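Local atomic coordinates of uncharacterized protein MG027 (Mycoplasma genitalium, PDB entry 1Q8C), a protein that is of unknown function but has an all-helical fold resembling the NusB proteins, RNA-binding factors of transcription antitermination. Residues K73-Q78 against A104-A109; F26-F31 against E37-D42; A20-I25 against D132-G137. All coordinates share one frame; numbering follows the deposited sequence.

Interaction 1 of 3, residues K73-Q78 against A104-A109; sequences KKIEEQ and AVVLCA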
loop_
_atom_site.group_PDB
_atom_site.type_symbol
_atom_site.label_atom_id
_atom_site.label_comp_id
_atom_site.label_asym_id
_atom_site.label_seq_id
_atom_site.Cartn_x
_atom_site.Cartn_y
_atom_site.Cartn_z
ATOM N N LYS A 73 0.304 -7.354 10.239
ATOM C CA LYS A 73 -0.363 -8.502 10.843
ATOM C C LYS A 73 -1.563 -8.949 10.018
ATOM O O LYS A 73 -1.648 -10.122 9.646
ATOM C CB LYS A 73 -0.803 -8.188 12.268
ATOM C CG LYS A 73 -0.233 -9.134 13.328
ATOM C CD LYS A 73 1.292 -9.074 13.428
ATOM C CE LYS A 73 1.824 -9.854 14.654
ATOM N NZ LYS A 73 3.273 -9.559 14.955
ATOM N N LYS A 74 -2.488 -8.030 9.742
ATOM C CA LYS A 74 -3.686 -8.339 8.951
ATOM C C LYS A 74 -3.336 -9.034 7.638
ATOM O O LYS A 74 -3.995 -9.989 7.236
ATOM C CB LYS A 74 -4.493 -7.077 8.662
ATOM C CG LYS A 74 -5.295 -6.575 9.850
ATOM C CD LYS A 74 -5.860 -5.186 9.579
ATOM C CE LYS A 74 -6.105 -4.401 10.875
ATOM N NZ LYS A 74 -6.498 -2.971 10.587
ATOM N N ILE A 75 -2.296 -8.544 6.976
ATOM C CA ILE A 75 -1.776 -9.191 5.780
ATOM C C ILE A 75 -1.311 -10.618 6.118
ATOM O O ILE A 75 -1.879 -11.581 5.623
ATOM C CB ILE A 75 -0.636 -8.337 5.194
ATOM C CG1 ILE A 75 -1.238 -7.096 4.536
ATOM C CG2 ILE A 75 0.197 -9.138 4.207
ATOM C CD1 ILE A 75 -0.287 -5.943 4.398
ATOM N N GLU A 76 -0.288 -10.743 6.962
ATOM C CA GLU A 76 0.208 -12.034 7.449
ATOM C C GLU A 76 -0.901 -13.089 7.534
ATOM O O GLU A 76 -0.771 -14.195 6.991
ATOM C CB GLU A 76 0.853 -11.860 8.839
ATOM C CG GLU A 76 2.023 -12.798 9.163
ATOM C CD GLU A 76 2.439 -12.761 10.646
ATOM O OE1 GLU A 76 2.965 -13.809 11.167
ATOM O OE2 GLU A 76 2.251 -11.686 11.295
ATOM N N GLU A 77 -2.001 -12.735 8.197
ATOM C CA GLU A 77 -3.058 -13.699 8.523
ATOM C C GLU A 77 -4.124 -13.908 7.439
ATOM O O GLU A 77 -4.859 -14.900 7.479
ATOM C CB GLU A 77 -3.752 -13.289 9.825
ATOM C CG GLU A 77 -2.802 -13.001 10.989
ATOM C CD GLU A 77 -3.501 -12.304 12.144
ATOM O OE1 GLU A 77 -4.220 -11.302 11.886
ATOM O OE2 GLU A 77 -3.341 -12.769 13.303
ATOM N N GLN A 78 -4.239 -12.975 6.498
ATOM C CA GLN A 78 -5.210 -13.125 5.428
ATOM C C GLN A 78 -4.693 -14.126 4.410
ATOM O O GLN A 78 -5.427 -15.033 3.987
ATOM C CB GLN A 78 -5.522 -11.791 4.757
ATOM C CG GLN A 78 -6.898 -11.738 4.127
ATOM C CD GLN A 78 -7.941 -12.441 4.969
ATOM O OE1 GLN A 78 -8.065 -12.177 6.169
ATOM N NE2 GLN A 78 -8.677 -13.355 4.352
ATOM N N ALA A 104 4.146 -3.859 -0.468
ATOM C CA ALA A 104 4.160 -2.391 -0.426
ATOM C C ALA A 104 2.922 -1.826 -1.115
ATOM O O ALA A 104 2.357 -0.823 -0.680
ATOM C CB ALA A 104 5.445 -1.850 -1.084
ATOM N N VAL A 105 2.515 -2.487 -2.200
ATOM C CA VAL A 105 1.283 -2.149 -2.900
ATOM C C VAL A 105 0.055 -2.379 -1.999
ATOM O O VAL A 105 -0.841 -1.542 -1.954
ATOM C CB VAL A 105 1.101 -2.980 -4.180
ATOM C CG1 VAL A 105 -0.324 -2.787 -4.738
ATOM C CG2 VAL A 105 2.160 -2.621 -5.212
ATOM N N VAL A 106 0.010 -3.503 -1.288
ATOM C CA VAL A 106 -1.120 -3.790 -0.403
ATOM C C VAL A 106 -1.138 -2.813 0.800
ATOM O O VAL A 106 -2.184 -2.326 1.181
ATOM C CB VAL A 106 -1.120 -5.244 0.116
ATOM C CG1 VAL A 106 -2.200 -5.421 1.188
ATOM C CG2 VAL A 106 -1.376 -6.238 -1.026
ATOM N N LEU A 107 0.005 -2.535 1.401
ATOM C CA LEU A 107 0.037 -1.584 2.518
ATOM C C LEU A 107 -0.377 -0.182 2.101
ATOM O O LEU A 107 -0.894 0.575 2.917
ATOM C CB LEU A 107 1.426 -1.536 3.139
ATOM C CG LEU A 107 1.752 -2.805 3.918
ATOM C CD1 LEU A 107 3.243 -2.910 4.128
ATOM C CD2 LEU A 107 1.007 -2.802 5.232
ATOM N N CYS A 108 -0.158 0.177 0.840
ATOM C CA CYS A 108 -0.528 1.515 0.380
ATOM C C CYS A 108 -2.044 1.628 0.321
ATOM O O CYS A 108 -2.606 2.633 0.730
ATOM C CB CYS A 108 0.129 1.848 -0.971
ATOM S SG CYS A 108 -0.311 3.476 -1.694
ATOM N N ALA A 109 -2.692 0.570 -0.169
ATOM C CA ALA A 109 -4.147 0.487 -0.281
ATOM C C ALA A 109 -4.853 0.563 1.079
ATOM O O ALA A 109 -5.897 1.223 1.223
ATOM C CB ALA A 109 -4.534 -0.820 -0.998
#
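Ile-75 and Val-106 mark the nearest approach of two helical segments, 73-78 and 104-109, whose CA atoms come no closer than 8.2 Å. That spacing leaves room for side chains between the backbones, and no hydrogen bond passes across; the joint is purely apolar. Ile-75 carries it from one side, its CB directed at the other helix. With CG1 beside the backbone N (chi1 -73°) and the chain extended at chi2, the CD1 methyl is thrust forward between two partners. Ile-75 CD1 meets Val-106 CG1 at 3.8 Å, the two side chains lying alongside and pointing opposite ways. It presses harder on Leu-107, whose chain it crosses at about a right angle: Ile-75 CD1 lies 3.5 Å from Leu-107 CD2, tighter than a normal van der Waals contact. A long branched isoleucine spans the gap, a short valine faces it directly, and leucine, leaving its helix to one flank, is long enough to bring a methyl back. Leu-147 also packs on Ile-75, while Leu-107 reaches on to Phe-71 and Gln-72 of helix 55-81. Behind the contact, Ala-104, Val-105 and Cys-108 pack on helix 14-28, and Val-105 also meets helix 120-133.

Interaction 2 of 3, residues F26-F31 against E37-D42; sequences FSLLFF and EVIQAD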
loop_
_atom_site.group_PDB
_atom_site.type_symbol
_atom_site.label_atom_id
_atom_site.label_comp_id
_atom_site.label_asym_id
_atom_site.label_seq_id
_atom_site.Cartn_x
_atom_site.Cartn_y
_atom_site.Cartn_z
ATOM N N PHE A 26 8.048 0.595 -0.110
ATOM C CA PHE A 26 8.935 -0.478 -0.560
ATOM C C PHE A 26 10.358 -0.332 -0.042
ATOM O O PHE A 26 10.958 -1.319 0.392
ATOM C CB PHE A 26 9.008 -0.532 -2.097
ATOM C CG PHE A 26 9.913 -1.610 -2.620
ATOM C CD1 PHE A 26 9.715 -2.927 -2.247
ATOM C CD2 PHE A 26 10.958 -1.312 -3.492
ATOM C CE1 PHE A 26 10.539 -3.941 -2.726
ATOM C CE2 PHE A 26 11.788 -2.313 -3.983
ATOM C CZ PHE A 26 11.578 -3.638 -3.600
ATOM N N SER A 27 10.892 0.890 -0.129
ATOM C CA SER A 27 12.273 1.179 0.246
ATOM C C SER A 27 12.484 1.053 1.741
ATOM O O SER A 27 13.610 0.826 2.184
ATOM C CB SER A 27 12.690 2.583 -0.215
ATOM O OG SER A 27 11.991 3.608 0.501
ATOM N N LEU A 28 11.401 1.207 2.503
ATOM C CA LEU A 28 11.409 1.103 3.955
ATOM C C LEU A 28 11.267 -0.330 4.460
ATOM O O LEU A 28 11.746 -0.650 5.558
ATOM C CB LEU A 28 10.245 1.907 4.561
ATOM C CG LEU A 28 10.147 3.441 4.561
ATOM C CD1 LEU A 28 8.785 3.831 5.059
ATOM C CD2 LEU A 28 11.178 4.088 5.464
ATOM N N LEU A 29 10.610 -1.204 3.694
ATOM C CA LEU A 29 10.347 -2.551 4.212
ATOM C C LEU A 29 11.597 -3.396 4.427
ATOM O O LEU A 29 11.538 -4.395 5.119
ATOM C CB LEU A 29 9.318 -3.297 3.356
ATOM C CG LEU A 29 7.929 -2.659 3.418
ATOM C CD1 LEU A 29 7.010 -3.337 2.405
ATOM C CD2 LEU A 29 7.341 -2.724 4.847
ATOM N N PHE A 30 12.725 -2.977 3.863
ATOM C CA PHE A 30 13.991 -3.672 4.027
ATOM C C PHE A 30 14.643 -3.408 5.390
ATOM O O PHE A 30 15.532 -4.147 5.802
ATOM C CB PHE A 30 14.961 -3.233 2.921
ATOM C CG PHE A 30 14.512 -3.587 1.525
ATOM C CD1 PHE A 30 14.848 -4.813 0.964
ATOM C CD2 PHE A 30 13.759 -2.691 0.773
ATOM C CE1 PHE A 30 14.440 -5.143 -0.319
ATOM C CE2 PHE A 30 13.349 -3.012 -0.506
ATOM C CZ PHE A 30 13.691 -4.238 -1.055
ATOM N N PHE A 31 14.207 -2.352 6.071
ATOM C CA PHE A 31 14.860 -1.830 7.272
ATOM C C PHE A 31 13.888 -1.468 8.405
ATOM O O PHE A 31 14.101 -0.480 9.141
ATOM C CB PHE A 31 15.635 -0.570 6.891
ATOM C CG PHE A 31 16.574 -0.766 5.735
ATOM C CD1 PHE A 31 17.797 -1.377 5.919
ATOM C CD2 PHE A 31 16.224 -0.356 4.457
ATOM C CE1 PHE A 31 18.668 -1.571 4.849
ATOM C CE2 PHE A 31 17.091 -0.557 3.390
ATOM C CZ PHE A 31 18.309 -1.161 3.589
ATOM N N GLU A 37 6.933 9.260 13.351
ATOM C CA GLU A 37 7.298 10.604 12.917
ATOM C C GLU A 37 8.574 10.588 12.072
ATOM O O GLU A 37 8.724 11.384 11.166
ATOM C CB GLU A 37 7.407 11.558 14.103
ATOM C CG GLU A 37 6.018 11.899 14.652
ATOM C CD GLU A 37 6.035 13.091 15.602
ATOM O OE1 GLU A 37 6.399 12.902 16.792
ATOM O OE2 GLU A 37 5.689 14.213 15.144
ATOM N N VAL A 38 9.452 9.631 12.335
ATOM C CA VAL A 38 10.643 9.440 11.525
ATOM C C VAL A 38 10.284 9.102 10.063
ATOM O O VAL A 38 10.860 9.684 9.163
ATOM C CB VAL A 38 11.583 8.389 12.169
ATOM C CG1 VAL A 38 12.690 7.960 11.213
ATOM C CG2 VAL A 38 12.174 8.971 13.469
ATOM N N ILE A 39 9.322 8.206 9.836
ATOM C CA ILE A 39 8.910 7.835 8.486
ATOM C C ILE A 39 8.293 9.033 7.763
ATOM O O ILE A 39 8.592 9.291 6.586
ATOM C CB ILE A 39 7.882 6.700 8.514
ATOM C CG1 ILE A 39 8.494 5.393 9.033
ATOM C CG2 ILE A 39 7.383 6.443 7.102
ATOM C CD1 ILE A 39 7.435 4.406 9.601
ATOM N N GLN A 40 7.408 9.736 8.477
ATOM C CA GLN A 40 6.809 10.980 8.006
ATOM C C GLN A 40 7.894 12.004 7.627
ATOM O O GLN A 40 7.784 12.606 6.583
ATOM C CB GLN A 40 5.833 11.552 9.051
ATOM C CG GLN A 40 4.624 10.622 9.367
ATOM C CD GLN A 40 3.777 11.086 10.555
ATOM O OE1 GLN A 40 3.510 12.278 10.697
ATOM N NE2 GLN A 40 3.353 10.144 11.401
ATOM N N ALA A 41 8.935 12.205 8.446
ATOM C CA ALA A 41 10.052 13.104 8.074
ATOM C C ALA A 41 10.939 12.554 6.938
ATOM O O ALA A 41 11.451 13.342 6.131
ATOM C CB ALA A 41 10.900 13.456 9.267
ATOM N N ASP A 42 11.111 11.226 6.861
ATOM C CA ASP A 42 11.843 10.572 5.754
ATOM C C ASP A 42 11.114 10.840 4.415
ATOM O O ASP A 42 11.749 11.038 3.385
ATOM C CB ASP A 42 11.914 9.033 5.949
ATOM C CG ASP A 42 12.910 8.588 7.039
ATOM O OD1 ASP A 42 13.469 9.425 7.773
ATOM O OD2 ASP A 42 13.188 7.387 7.207
#
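A helix-loop-helix unit is closed where Leu-28, near the end of helix 14-28, meets Ile-39 and Asp-42 on helix 36-45. The two backbones stand well apart, 8.5 Å between the CA atoms of Leu-28 and Ile-39, and are joined by side chains alone. The CB of Leu-28 is directed toward helix 36-45. Leu-28 CD1 rests 3.6 Å from Ile-39 CG2, the two chains crossing obliquely. On Ile-39 the branch that touches is the short one: a chi1 of -67° lays the longer CG1 arm beside the backbone N and sets CG2 opposite that N, on the side facing Leu-28 CD1. The other methyl, Leu-28 CD2, lies 4.2 Å from Asp-42 OD2. This is only a loose flank contact, for the carboxylate has its real partner in Lys-34, which forms a salt bridge to OD2. Lys-34 belongs to the connection between the helices, and the side chains of Leu-28 and Ile-39 also touch this residue. Leu-28 further touches Phe-64 and Ile-39 touches Ser-65, both on helix 55-81. Successive helices 14-28 and 36-45 thus pack across a short loop and against helix 55-81, consistent with a NusB-like helical bundle.

Interaction 3 of 3, residues A20-I25 against D132-G137; sequences AVVEFI and DHYSQG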
loop_
_atom_site.group_PDB
_atom_site.type_symbol
_atom_site.label_atom_id
_atom_site.label_comp_id
_atom_site.label_asym_id
_atom_site.label_seq_id
_atom_site.Cartn_x
_atom_site.Cartn_y
_atom_site.Cartn_z
ATOM N N ALA A 20 4.326 6.763 -6.235
ATOM C CA ALA A 20 5.320 7.403 -5.376
ATOM C C ALA A 20 5.266 6.918 -3.916
ATOM O O ALA A 20 6.296 6.765 -3.275
ATOM C CB ALA A 20 5.190 8.941 -5.448
ATOM N N VAL A 21 4.077 6.663 -3.389
ATOM C CA VAL A 21 3.943 6.158 -2.028
ATOM C C VAL A 21 4.412 4.700 -1.971
ATOM O O VAL A 21 5.184 4.299 -1.091
ATOM C CB VAL A 21 2.501 6.324 -1.564
ATOM C CG1 VAL A 21 2.334 5.832 -0.152
ATOM C CG2 VAL A 21 2.106 7.818 -1.647
ATOM N N VAL A 22 3.973 3.907 -2.941
ATOM C CA VAL A 22 4.368 2.506 -3.023
ATOM C C VAL A 22 5.893 2.336 -3.039
ATOM O O VAL A 22 6.462 1.517 -2.306
ATOM C CB VAL A 22 3.771 1.859 -4.279
ATOM C CG1 VAL A 22 4.431 0.501 -4.559
ATOM C CG2 VAL A 22 2.258 1.679 -4.119
ATOM N N GLU A 23 6.563 3.103 -3.882
ATOM C CA GLU A 23 8.012 3.002 -4.001
ATOM C C GLU A 23 8.665 3.383 -2.677
ATOM O O GLU A 23 9.620 2.751 -2.249
ATOM C CB GLU A 23 8.550 3.874 -5.142
ATOM C CG GLU A 23 9.333 3.129 -6.216
ATOM C CD GLU A 23 10.082 1.890 -5.724
ATOM O OE1 GLU A 23 11.325 1.985 -5.533
ATOM O OE2 GLU A 23 9.438 0.807 -5.550
ATOM N N PHE A 24 8.110 4.400 -2.026
ATOM C CA PHE A 24 8.600 4.844 -0.721
ATOM C C PHE A 24 8.492 3.733 0.342
ATOM O O PHE A 24 9.473 3.380 1.003
ATOM C CB PHE A 24 7.807 6.074 -0.290
ATOM C CG PHE A 24 8.146 6.560 1.071
ATOM C CD1 PHE A 24 9.369 7.138 1.336
ATOM C CD2 PHE A 24 7.214 6.456 2.099
ATOM C CE1 PHE A 24 9.673 7.586 2.632
ATOM C CE2 PHE A 24 7.492 6.900 3.362
ATOM C CZ PHE A 24 8.734 7.465 3.633
ATOM N N ILE A 25 7.283 3.192 0.485
ATOM C CA ILE A 25 6.989 2.144 1.448
ATOM C C ILE A 25 7.959 0.991 1.160
ATOM O O ILE A 25 8.644 0.520 2.058
ATOM C CB ILE A 25 5.515 1.671 1.320
ATOM C CG1 ILE A 25 4.537 2.757 1.779
ATOM C CG2 ILE A 25 5.309 0.417 2.144
ATOM C CD1 ILE A 25 3.085 2.475 1.428
ATOM N N ASP A 132 0.886 -3.935 -12.730
ATOM C CA ASP A 132 1.233 -3.951 -14.152
ATOM C C ASP A 132 2.403 -3.017 -14.442
ATOM O O ASP A 132 3.284 -3.338 -15.247
ATOM C CB ASP A 132 0.044 -3.497 -15.001
ATOM C CG ASP A 132 -1.003 -4.584 -15.188
ATOM O OD1 ASP A 132 -0.752 -5.742 -14.793
ATOM O OD2 ASP A 132 -2.104 -4.347 -15.740
ATOM N N HIS A 133 2.387 -1.852 -13.794
ATOM C CA HIS A 133 3.433 -0.851 -13.950
ATOM C C HIS A 133 4.795 -1.418 -13.574
ATOM O O HIS A 133 5.794 -1.100 -14.214
ATOM C CB HIS A 133 3.120 0.400 -13.116
ATOM C CG HIS A 133 4.258 1.363 -13.030
ATOM N ND1 HIS A 133 5.299 1.201 -12.143
ATOM C CD2 HIS A 133 4.529 2.493 -13.726
ATOM C CE1 HIS A 133 6.163 2.187 -12.297
ATOM N NE2 HIS A 133 5.717 2.988 -13.246
ATOM N N TYR A 134 4.820 -2.268 -12.549
ATOM C CA TYR A 134 6.046 -2.906 -12.075
ATOM C C TYR A 134 6.204 -4.308 -12.692
ATOM O O TYR A 134 6.994 -5.133 -12.214
ATOM C CB TYR A 134 6.022 -2.996 -10.545
ATOM C CG TYR A 134 6.257 -1.688 -9.815
ATOM C CD1 TYR A 134 5.240 -1.087 -9.080
ATOM C CD2 TYR A 134 7.511 -1.073 -9.824
ATOM C CE1 TYR A 134 5.450 0.102 -8.387
ATOM C CE2 TYR A 134 7.732 0.118 -9.133
ATOM C CZ TYR A 134 6.694 0.697 -8.419
ATOM O OH TYR A 134 6.886 1.870 -7.735
ATOM N N SER A 135 5.461 -4.557 -13.768
ATOM C CA SER A 135 5.418 -5.853 -14.434
ATOM C C SER A 135 5.632 -6.984 -13.449
ATOM O O SER A 135 6.553 -7.787 -13.595
ATOM C CB SER A 135 6.469 -5.922 -15.536
ATOM O OG SER A 135 7.774 -5.912 -14.980
ATOM N N GLN A 136 4.786 -7.018 -12.426
ATOM C CA GLN A 136 4.845 -8.070 -11.432
ATOM C C GLN A 136 4.065 -9.253 -11.993
ATOM O O GLN A 136 4.597 -10.384 -12.080
ATOM C CB GLN A 136 4.294 -7.582 -10.099
ATOM C CG GLN A 136 5.336 -6.797 -9.287
ATOM C CD GLN A 136 6.236 -7.705 -8.456
ATOM O OE1 GLN A 136 5.797 -8.276 -7.447
ATOM N NE2 GLN A 136 7.492 -7.844 -8.878
ATOM N N GLY A 137 2.838 -8.989 -12.446
ATOM C CA GLY A 137 2.004 -10.039 -13.020
ATOM C C GLY A 137 1.718 -11.096 -11.963
ATOM O O GLY A 137 1.638 -12.288 -12.254
#
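The ring of Tyr-134 is met obliquely by two residues of helix 14-28, through CG1 of Val-22 and OE2 of Glu-23. Within its own segment, the His-133 ring turns its edge to one face of Tyr-134, with His-133 ND1 3.7 Å above the plane, over the centre of the tyrosine ring. Val-22, whose CB is directed at the other segment, brings its CG1 to 4.0 Å from CE1 of Tyr-134. Glu-23 leaves its helix to one flank; its chain is bent at chi2 (-30°), and CB, CG and OE2 all lie near the phenol oxygen. Glu-23 CG comes to 3.1 Å from Tyr-134 OH, a short and strained approach that makes the placement of the glutamate chain doubtful, and no hydrogen bond joins its carboxylate to that hydroxyl. The carboxylate and ring planes are 54° apart. Tyrosine suits this seam because its aromatic side chain packs on Val-22, Ile-19 and Leu-101, while its OH lies toward the partly exposed margin beside Glu-23. Tyr-134 is the first residue after the helix to leave helical geometry. Ser-135, the C-prime residue with positive phi (31°), ends the helix, its N bonded to Asp-132 O and Gln-136 N directed to Met-131 O: a Schellman motif, the classic C-terminal ending of an alpha-helix.

Overall arrangement
The three contacts lie 14 to 16 Å apart, centre to centre, in one compact all-helical domain. Interactions 2 and 3 share helix 14-28: its final turn meets helix 36-45, and the segment just before meets the end of helix 120-133. Interaction 1 joins helices 55-81 and 100-116. Along the chain interaction 2 closes before interaction 1 opens, and both are nested within the long loop closed by interaction 3, which brings the early and late parts of the sequence together. Direct packing links them: Ala-104 and Cys-108 touch helix 14-28, and Phe-24 meets Ile-39. Helix 14-28 thus runs through the shared core, consistent with the NusB-like helical bundle.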